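Local coordinates for INSIG protein homolog (Mycobacterium vanbaalenii PYR-1, PDB 4XU6) that binds diacylglycerol as a membrane-embedded homotrimer and belongs to the family of Insig sterol sensors, at residues H24-T29 and A161-P166; I114-L119 and L167-G172. All blocks are in the same frame, centred on the assembly; numbering follows the deposited sequence.

Contact 1: H24-T29 and A161-P166; sequences HSHVVT and APFLAP. With TDA (N-tridecanoic acid), chain E.
His26 and Phe163 reach for each other from opposite directions and meet beside the carboxyl end of the bound fatty acid, in the six-helix transmembrane bundle of this Insig homolog. The first segment is the last part of helix 5-29; the second enters helix 164-184 through a type I turn, Ala161 to Leu164. Along the first segment, His24 and Ser25 face elsewhere: the ring of His24 stacks on Trp43, and both residues pack against the second subunit, on Val102 and Pro103 there.

His26, a residue of the diacylglycerol site, is the one that crosses. Its CG lies anti to the carbonyl carbon (chi1 -83°), and the imidazole projects away from the helix, its NE2 3.9 Å from CZ of Phe163. The two rings meet obliquely, planes at 50° and centroids 5.8 Å apart, in van der Waals contact. NE2 is hydrogen-bonded to Thr93 OG1 and Tyr90 meets the imidazole edge-to-face, so helix 76-96 helps to fix how the ring is turned. At the ring edge, in its plane, lies a carboxyl oxygen of the bound tridecanoic acid, with His26 CE1 3.3 Å from O21. The same acid is hydrogen-bonded to Tyr150 OH.

Further on, Val28 and Thr29 pack on Pro100 of the second subunit. Thr29 OG1 folds back on its own helix to Ser25 O at 2.8 Å, an oxygen that also accepts from Thr29 N, and pairs with Thr31 OG1 as well.

On the other segment, a chi1 of 67° carries the Phe163 ring back over Ala161, whose CB rests 3.3 Å above one face, toward the rim, and leaves CE1 and CZ at His26. Beside it Leu164 brings CD2 to within 3.5 Å of O21 of the fatty acid.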
loop_
_atom_site.group_PDB
_atom_site.type_symbol
_atom_site.label_atom_id
_atom_site.label_comp_id
_atom_site.label_asym_id
_atom_site.label_seq_id
_atom_site.Cartn_x
_atom_site.Cartn_y
_atom_site.Cartn_z
ATOM N N HIS A 24 -1.351 -9.216 18.681
ATOM C CA HIS A 24 -2.583 -8.674 19.244
ATOM C C HIS A 24 -3.633 -8.482 18.146
ATOM O O HIS A 24 -4.805 -8.800 18.333
ATOM C CB HIS A 24 -2.358 -7.334 19.938
ATOM C CG HIS A 24 -3.641 -6.621 20.240
ATOM N ND1 HIS A 24 -4.475 -7.000 21.269
ATOM C CD2 HIS A 24 -4.269 -5.602 19.602
ATOM C CE1 HIS A 24 -5.546 -6.224 21.277
ATOM N NE2 HIS A 24 -5.449 -5.372 20.272
ATOM N N SER A 25 -3.205 -7.963 16.998
ATOM C CA SER A 25 -4.114 -7.752 15.874
ATOM C C SER A 25 -4.757 -9.063 15.412
ATOM O O SER A 25 -5.966 -9.118 15.180
ATOM C CB SER A 25 -3.380 -7.069 14.714
ATOM O OG SER A 25 -2.948 -5.775 15.096
ATOM N N HIS A 26 -3.957 -10.122 15.287
ATOM C CA HIS A 26 -4.499 -11.438 14.935
ATOM C C HIS A 26 -5.490 -11.968 15.975
ATOM O O HIS A 26 -6.547 -12.500 15.628
ATOM C CB HIS A 26 -3.369 -12.457 14.730
ATOM C CG HIS A 26 -2.767 -12.412 13.359
ATOM N ND1 HIS A 26 -1.658 -13.151 13.004
ATOM C CD2 HIS A 26 -3.133 -11.725 12.251
ATOM C CE1 HIS A 26 -1.362 -12.911 11.737
ATOM N NE2 HIS A 26 -2.244 -12.051 11.256
ATOM N N VAL A 27 -5.147 -11.826 17.251
ATOM C CA VAL A 27 -6.026 -12.338 18.309
ATOM C C VAL A 27 -7.356 -11.582 18.363
ATOM O O VAL A 27 -8.429 -12.204 18.383
ATOM C CB VAL A 27 -5.332 -12.338 19.686
ATOM C CG1 VAL A 27 -6.341 -12.620 20.816
ATOM C CG2 VAL A 27 -4.202 -13.375 19.709
ATOM N N VAL A 28 -7.291 -10.252 18.352
ATOM C CA VAL A 28 -8.493 -9.433 18.509
ATOM C C VAL A 28 -9.430 -9.526 17.302
ATOM O O VAL A 28 -10.633 -9.316 17.426
ATOM C CB VAL A 28 -8.156 -7.946 18.836
ATOM C CG1 VAL A 28 -7.633 -7.212 17.588
ATOM C CG2 VAL A 28 -9.380 -7.239 19.398
ATOM N N THR A 29 -8.895 -9.866 16.133
ATOM C CA THR A 29 -9.744 -10.024 14.958
ATOM C C THR A 29 -10.200 -11.467 14.796
ATOM O O THR A 29 -11.012 -11.765 13.923
ATOM C CB THR A 29 -9.015 -9.636 13.651
ATOM O OG1 THR A 29 -7.819 -10.412 13.538
ATOM C CG2 THR A 29 -8.671 -8.160 13.629
ATOM N N ALA A 161 -1.916 -20.215 8.062
ATOM C CA ALA A 161 -2.287 -19.380 6.917
ATOM C C ALA A 161 -1.220 -19.383 5.827
ATOM O O ALA A 161 -0.033 -19.219 6.110
ATOM C CB ALA A 161 -2.584 -17.956 7.366
ATOM N N PRO A 162 -1.639 -19.583 4.569
ATOM C CA PRO A 162 -0.702 -19.493 3.442
ATOM C C PRO A 162 0.023 -18.141 3.387
ATOM O O PRO A 162 1.170 -18.102 2.944
ATOM C CB PRO A 162 -1.608 -19.683 2.221
ATOM C CG PRO A 162 -2.724 -20.588 2.743
ATOM C CD PRO A 162 -2.962 -20.100 4.166
ATOM N N PHE A 163 -0.617 -17.065 3.857
ATOM C CA PHE A 163 0.027 -15.749 3.847
ATOM C C PHE A 163 1.290 -15.669 4.711
ATOM O O PHE A 163 2.066 -14.734 4.573
ATOM C CB PHE A 163 -0.949 -14.590 4.166
ATOM C CG PHE A 163 -1.503 -14.587 5.585
ATOM C CD1 PHE A 163 -0.674 -14.355 6.688
ATOM C CD2 PHE A 163 -2.865 -14.741 5.797
ATOM C CE1 PHE A 163 -1.199 -14.329 7.986
ATOM C CE2 PHE A 163 -3.407 -14.712 7.088
ATOM C CZ PHE A 163 -2.569 -14.505 8.182
ATOM N N LEU A 164 1.488 -16.639 5.606
ATOM C CA LEU A 164 2.703 -16.658 6.420
ATOM C C LEU A 164 3.954 -16.730 5.564
ATOM O O LEU A 164 4.977 -16.158 5.915
ATOM C CB LEU A 164 2.700 -17.833 7.401
ATOM C CG LEU A 164 1.659 -17.745 8.517
ATOM C CD1 LEU A 164 1.733 -18.997 9.395
ATOM C CD2 LEU A 164 1.870 -16.490 9.355
ATOM N N ALA A 165 3.888 -17.440 4.445
ATOM C CA ALA A 165 5.085 -17.569 3.625
ATOM C C ALA A 165 5.603 -16.203 3.125
ATOM O O ALA A 165 6.758 -15.860 3.379
ATOM C CB ALA A 165 4.887 -18.591 2.478
ATOM N N PRO A 166 4.749 -15.404 2.439
ATOM C CA PRO A 166 5.310 -14.096 2.066
ATOM C C PRO A 166 5.468 -13.136 3.253
ATOM O O PRO A 166 6.312 -12.244 3.186
ATOM C CB PRO A 166 4.290 -13.543 1.056
ATOM C CG PRO A 166 3.015 -14.288 1.322
ATOM C CD PRO A 166 3.460 -15.663 1.767
HETATM O O21 TDA E . 1.123 -15.043 12.415
HETATM O O22 TDA E . 1.558 -16.242 14.361
HETATM C C21 TDA E . 1.991 -15.460 13.515
HETATM C C22 TDA E . 3.372 -14.890 13.658
HETATM C C23 TDA E . 3.837 -14.210 12.367
HETATM C C24 TDA E . 5.170 -13.490 12.569
HETATM C C25 TDA E . 5.692 -12.906 11.255
HETATM C C26 TDA E . 7.011 -12.160 11.437
HETATM C C27 TDA E . 6.742 -10.893 12.235
HETATM C C28 TDA E . 7.991 -10.067 12.438
HETATM C C29 TDA E . 7.681 -8.909 13.373
HETATM C C30 TDA E . 8.934 -8.065 13.515
HETATM C C31 TDA E . 9.254 -7.387 12.191
HETATM C C32 TDA E . 10.393 -6.388 12.355
HETATM C C33 TDA E . 11.097 -6.142 11.028
#

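Contact 2: I114-L119 and L167-G172. With TDA (N-tridecanoic acid), chain E; BOG (octyl beta-D-glucopyranoside), chain D; TDA (N-tridecanoic acid), chain F.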
loop_
_atom_site.group_PDB
_atom_site.type_symbol
_atom_site.label_atom_id
_atom_site.label_comp_id
_atom_site.label_asym_id
_atom_site.label_seq_id
_atom_site.Cartn_x
_atom_site.Cartn_y
_atom_site.Cartn_z
ATOM N N ILE A 114 7.218 -6.126 -3.312
ATOM C CA ILE A 114 7.527 -4.701 -3.407
ATOM C C ILE A 114 8.553 -4.299 -2.344
ATOM O O ILE A 114 9.500 -3.559 -2.628
ATOM C CB ILE A 114 6.261 -3.839 -3.317
ATOM C CG1 ILE A 114 5.447 -3.971 -4.615
ATOM C CG2 ILE A 114 6.616 -2.370 -3.071
ATOM C CD1 ILE A 114 3.992 -3.526 -4.492
ATOM N N THR A 115 8.370 -4.806 -1.128
ATOM C CA THR A 115 9.328 -4.562 -0.043
ATOM C C THR A 115 10.739 -4.983 -0.453
ATOM O O THR A 115 11.696 -4.223 -0.295
ATOM C CB THR A 115 8.900 -5.307 1.250
ATOM O OG1 THR A 115 7.591 -4.876 1.615
ATOM C CG2 THR A 115 9.858 -5.007 2.409
ATOM N N TRP A 116 10.865 -6.186 -1.005
ATOM C CA TRP A 116 12.166 -6.663 -1.446
ATOM C C TRP A 116 12.725 -5.843 -2.619
ATOM O O TRP A 116 13.917 -5.516 -2.641
ATOM C CB TRP A 116 12.129 -8.151 -1.817
ATOM C CG TRP A 116 13.484 -8.606 -2.258
ATOM C CD1 TRP A 116 14.577 -8.840 -1.465
ATOM C CD2 TRP A 116 13.914 -8.818 -3.607
ATOM N NE1 TRP A 116 15.661 -9.193 -2.247
ATOM C CE2 TRP A 116 15.276 -9.191 -3.565
ATOM C CE3 TRP A 116 13.279 -8.727 -4.850
ATOM C CZ2 TRP A 116 16.010 -9.483 -4.721
ATOM C CZ3 TRP A 116 14.005 -9.025 -5.995
ATOM C CH2 TRP A 116 15.355 -9.392 -5.924
ATOM N N CYS A 117 11.879 -5.515 -3.595
ATOM C CA CYS A 117 12.353 -4.713 -4.736
ATOM C C CYS A 117 12.905 -3.361 -4.297
ATOM O O CYS A 117 13.913 -2.887 -4.829
ATOM C CB CYS A 117 11.237 -4.502 -5.757
ATOM S SG CYS A 117 10.849 -5.983 -6.706
ATOM N N VAL A 118 12.249 -2.746 -3.320
ATOM C CA VAL A 118 12.651 -1.419 -2.864
ATOM C C VAL A 118 13.907 -1.470 -1.981
ATOM O O VAL A 118 14.804 -0.628 -2.105
ATOM C CB VAL A 118 11.504 -0.719 -2.095
ATOM C CG1 VAL A 118 11.974 0.612 -1.495
ATOM C CG2 VAL A 118 10.300 -0.499 -3.009
ATOM N N LEU A 119 13.980 -2.474 -1.111
ATOM C CA LEU A 119 14.938 -2.449 -0.004
ATOM C C LEU A 119 15.947 -3.587 0.014
ATOM O O LEU A 119 17.004 -3.474 0.645
ATOM C CB LEU A 119 14.178 -2.493 1.325
ATOM C CG LEU A 119 13.212 -1.359 1.622
ATOM C CD1 LEU A 119 12.487 -1.684 2.907
ATOM C CD2 LEU A 119 13.961 -0.047 1.749
ATOM N N LEU A 167 4.684 -13.301 4.318
ATOM C CA LEU A 167 4.857 -12.419 5.477
ATOM C C LEU A 167 6.225 -12.637 6.122
ATOM O O LEU A 167 6.950 -11.681 6.372
ATOM C CB LEU A 167 3.724 -12.592 6.504
ATOM C CG LEU A 167 3.818 -11.785 7.810
ATOM C CD1 LEU A 167 3.883 -10.293 7.527
ATOM C CD2 LEU A 167 2.631 -12.127 8.747
ATOM N N TYR A 168 6.579 -13.894 6.379
ATOM C CA TYR A 168 7.895 -14.204 6.942
ATOM C C TYR A 168 9.010 -13.812 5.976
ATOM O O TYR A 168 10.060 -13.328 6.397
ATOM C CB TYR A 168 8.002 -15.693 7.305
ATOM C CG TYR A 168 7.432 -16.051 8.672
ATOM C CD1 TYR A 168 8.088 -15.660 9.839
ATOM C CD2 TYR A 168 6.251 -16.784 8.795
ATOM C CE1 TYR A 168 7.581 -15.983 11.098
ATOM C CE2 TYR A 168 5.728 -17.120 10.068
ATOM C CZ TYR A 168 6.414 -16.705 11.210
ATOM O OH TYR A 168 5.936 -17.012 12.476
ATOM N N PHE A 169 8.784 -14.009 4.680
ATOM C CA PHE A 169 9.800 -13.622 3.697
ATOM C C PHE A 169 10.151 -12.134 3.823
ATOM O O PHE A 169 11.318 -11.768 3.896
ATOM C CB PHE A 169 9.343 -13.939 2.269
ATOM C CG PHE A 169 10.304 -13.441 1.211
ATOM C CD1 PHE A 169 11.414 -14.203 0.848
ATOM C CD2 PHE A 169 10.118 -12.196 0.616
ATOM C CE1 PHE A 169 12.315 -13.732 -0.117
ATOM C CE2 PHE A 169 11.003 -11.723 -0.349
ATOM C CZ PHE A 169 12.109 -12.489 -0.711
ATOM N N ALA A 170 9.130 -11.281 3.857
ATOM C CA ALA A 170 9.337 -9.842 4.009
ATOM C C ALA A 170 10.039 -9.525 5.325
ATOM O O ALA A 170 10.915 -8.679 5.371
ATOM C CB ALA A 170 7.997 -9.083 3.911
ATOM N N PHE A 171 9.637 -10.204 6.395
ATOM C CA PHE A 171 10.315 -10.093 7.687
ATOM C C PHE A 171 11.828 -10.386 7.557
ATOM O O PHE A 171 12.663 -9.592 8.003
ATOM C CB PHE A 171 9.616 -11.026 8.700
ATOM C CG PHE A 171 10.393 -11.265 9.981
ATOM C CD1 PHE A 171 10.925 -10.208 10.716
ATOM C CD2 PHE A 171 10.561 -12.560 10.454
ATOM C CE1 PHE A 171 11.637 -10.445 11.902
ATOM C CE2 PHE A 171 11.260 -12.814 11.637
ATOM C CZ PHE A 171 11.786 -11.763 12.367
ATOM N N GLY A 172 12.179 -11.507 6.935
ATOM C CA GLY A 172 13.586 -11.841 6.742
ATOM C C GLY A 172 14.371 -10.807 5.936
ATOM O O GLY A 172 15.508 -10.459 6.278
HETATM O O21 TDA E . 1.123 -15.043 12.415
HETATM O O22 TDA E . 1.558 -16.242 14.361
HETATM C C21 TDA E . 1.991 -15.460 13.515
HETATM C C22 TDA E . 3.372 -14.890 13.658
HETATM C C23 TDA E . 3.837 -14.210 12.367
HETATM C C24 TDA E . 5.170 -13.490 12.569
HETATM C C25 TDA E . 5.692 -12.906 11.255
HETATM C C26 TDA E . 7.011 -12.160 11.437
HETATM C C27 TDA E . 6.742 -10.893 12.235
HETATM C C28 TDA E . 7.991 -10.067 12.438
HETATM C C29 TDA E . 7.681 -8.909 13.373
HETATM C C30 TDA E . 8.934 -8.065 13.515
HETATM C C31 TDA E . 9.254 -7.387 12.191
HETATM C C32 TDA E . 10.393 -6.388 12.355
HETATM C C33 TDA E . 11.097 -6.142 11.028
HETATM C C1 BOG D . 14.644 0.515 -7.210
HETATM O O1 BOG D . 13.303 0.532 -6.739
HETATM C C2 BOG D . 15.557 0.027 -6.100
HETATM O O2 BOG D . 15.340 0.772 -4.893
HETATM C C3 BOG D . 16.996 0.178 -6.559
HETATM O O3 BOG D . 17.860 -0.411 -5.576
HETATM C C4 BOG D . 17.233 -0.530 -7.889
HETATM O O4 BOG D . 18.300 0.123 -8.590
HETATM C C5 BOG D . 16.042 -0.616 -8.845
HETATM O O5 BOG D . 14.741 -0.422 -8.276
HETATM C C6 BOG D . 16.083 -2.034 -9.377
HETATM O O6 BOG D . 16.519 -2.917 -8.335
HETATM C "C1'" BOG D . 12.450 -0.227 -7.594
HETATM C "C2'" BOG D . 11.018 0.174 -7.296
HETATM C "C3'" BOG D . 10.123 -1.048 -7.324
HETATM C "C4'" BOG D . 8.917 -0.808 -6.426
HETATM C "C5'" BOG D . 7.661 -0.573 -7.252
HETATM C "C6'" BOG D . 6.593 0.113 -6.423
HETATM C "C7'" BOG D . 5.361 0.401 -7.266
HETATM C "C8'" BOG D . 4.317 1.121 -6.433
HETATM C C21 TDA F . 4.249 -18.759 16.817
HETATM C C22 TDA F . 5.698 -19.092 16.536
HETATM C C23 TDA F . 6.411 -17.948 15.831
HETATM C C24 TDA F . 7.828 -18.374 15.451
HETATM C C25 TDA F . 8.568 -17.281 14.693
HETATM C C26 TDA F . 9.794 -17.835 13.969
HETATM C C27 TDA F . 10.678 -18.625 14.926
HETATM C C28 TDA F . 11.795 -19.337 14.178
HETATM C C29 TDA F . 13.142 -18.953 14.773
HETATM C C30 TDA F . 13.216 -19.356 16.240
HETATM C C31 TDA F . 14.322 -18.575 16.940
HETATM C C32 TDA F . 15.611 -18.609 16.124
HETATM C C33 TDA F . 16.809 -18.201 16.973
#
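Phe169 turns the edge of its ring toward Trp116, where two transmembrane helices of the Insig bundle, 101-119 and 164-184, pass each other. CE2 of Phe169 stands 4.0 Å from CB of Trp116, and that methylene lies near the plane of the phenyl ring. The indole itself is set obliquely, its five-membered ring at 59° to the phenyl; the pair is neither stacked nor edge-to-face, and the closest touch is through the Trp116 methylene. Phe169 leaves its helix with CG opposite the backbone N (chi1 175°), which carries its ring end closer to Trp116 than its CB direction alone would suggest. NE1 of Trp116 is bonded to Asp121 O, at the turn after its helix, and the engineered Cys77 of the third subunit packs on Trp116.

Elsewhere on helix 164-184 the pocket lipids take over. Phe171 points away from helix 101-119 and turns one ring face to the chain E tridecanoic acid, with C28 3.4 Å above the plane, toward the rim. Tyr168 likewise presents a face to C25 of the same fatty acid, 3.6 Å above the ring plane and again toward the rim, while its hydroxyl is hydrogen-bonded to Glu139 OE2. On the other helix, a detergent octyl glucoside donates from O2 to the carbonyl oxygen of Val118 at 3.2 Å.

How the contacts relate
Both contacts use helix 164-184: the turn leading into it and its first residues pair with helix 5-29 in contact 1, and 167-172 further along pair with helix 101-119 in contact 2; the centres lie about 16 Å apart. Contact 1 is buried, its aromatic pair beside the carboxyl end of the fatty acid, with the imidazole hydrogen-bonded to Thr93. Contact 2 is a surface contact by exposure, with partly exposed apolar residues and a detergent bound to helix 101-119. The same chain E tridecanoic acid spans the two: its head belongs to contact 1, its hydrocarbon tail to aromatic faces in contact 2. Different neighbouring subunits border them, the second and the third.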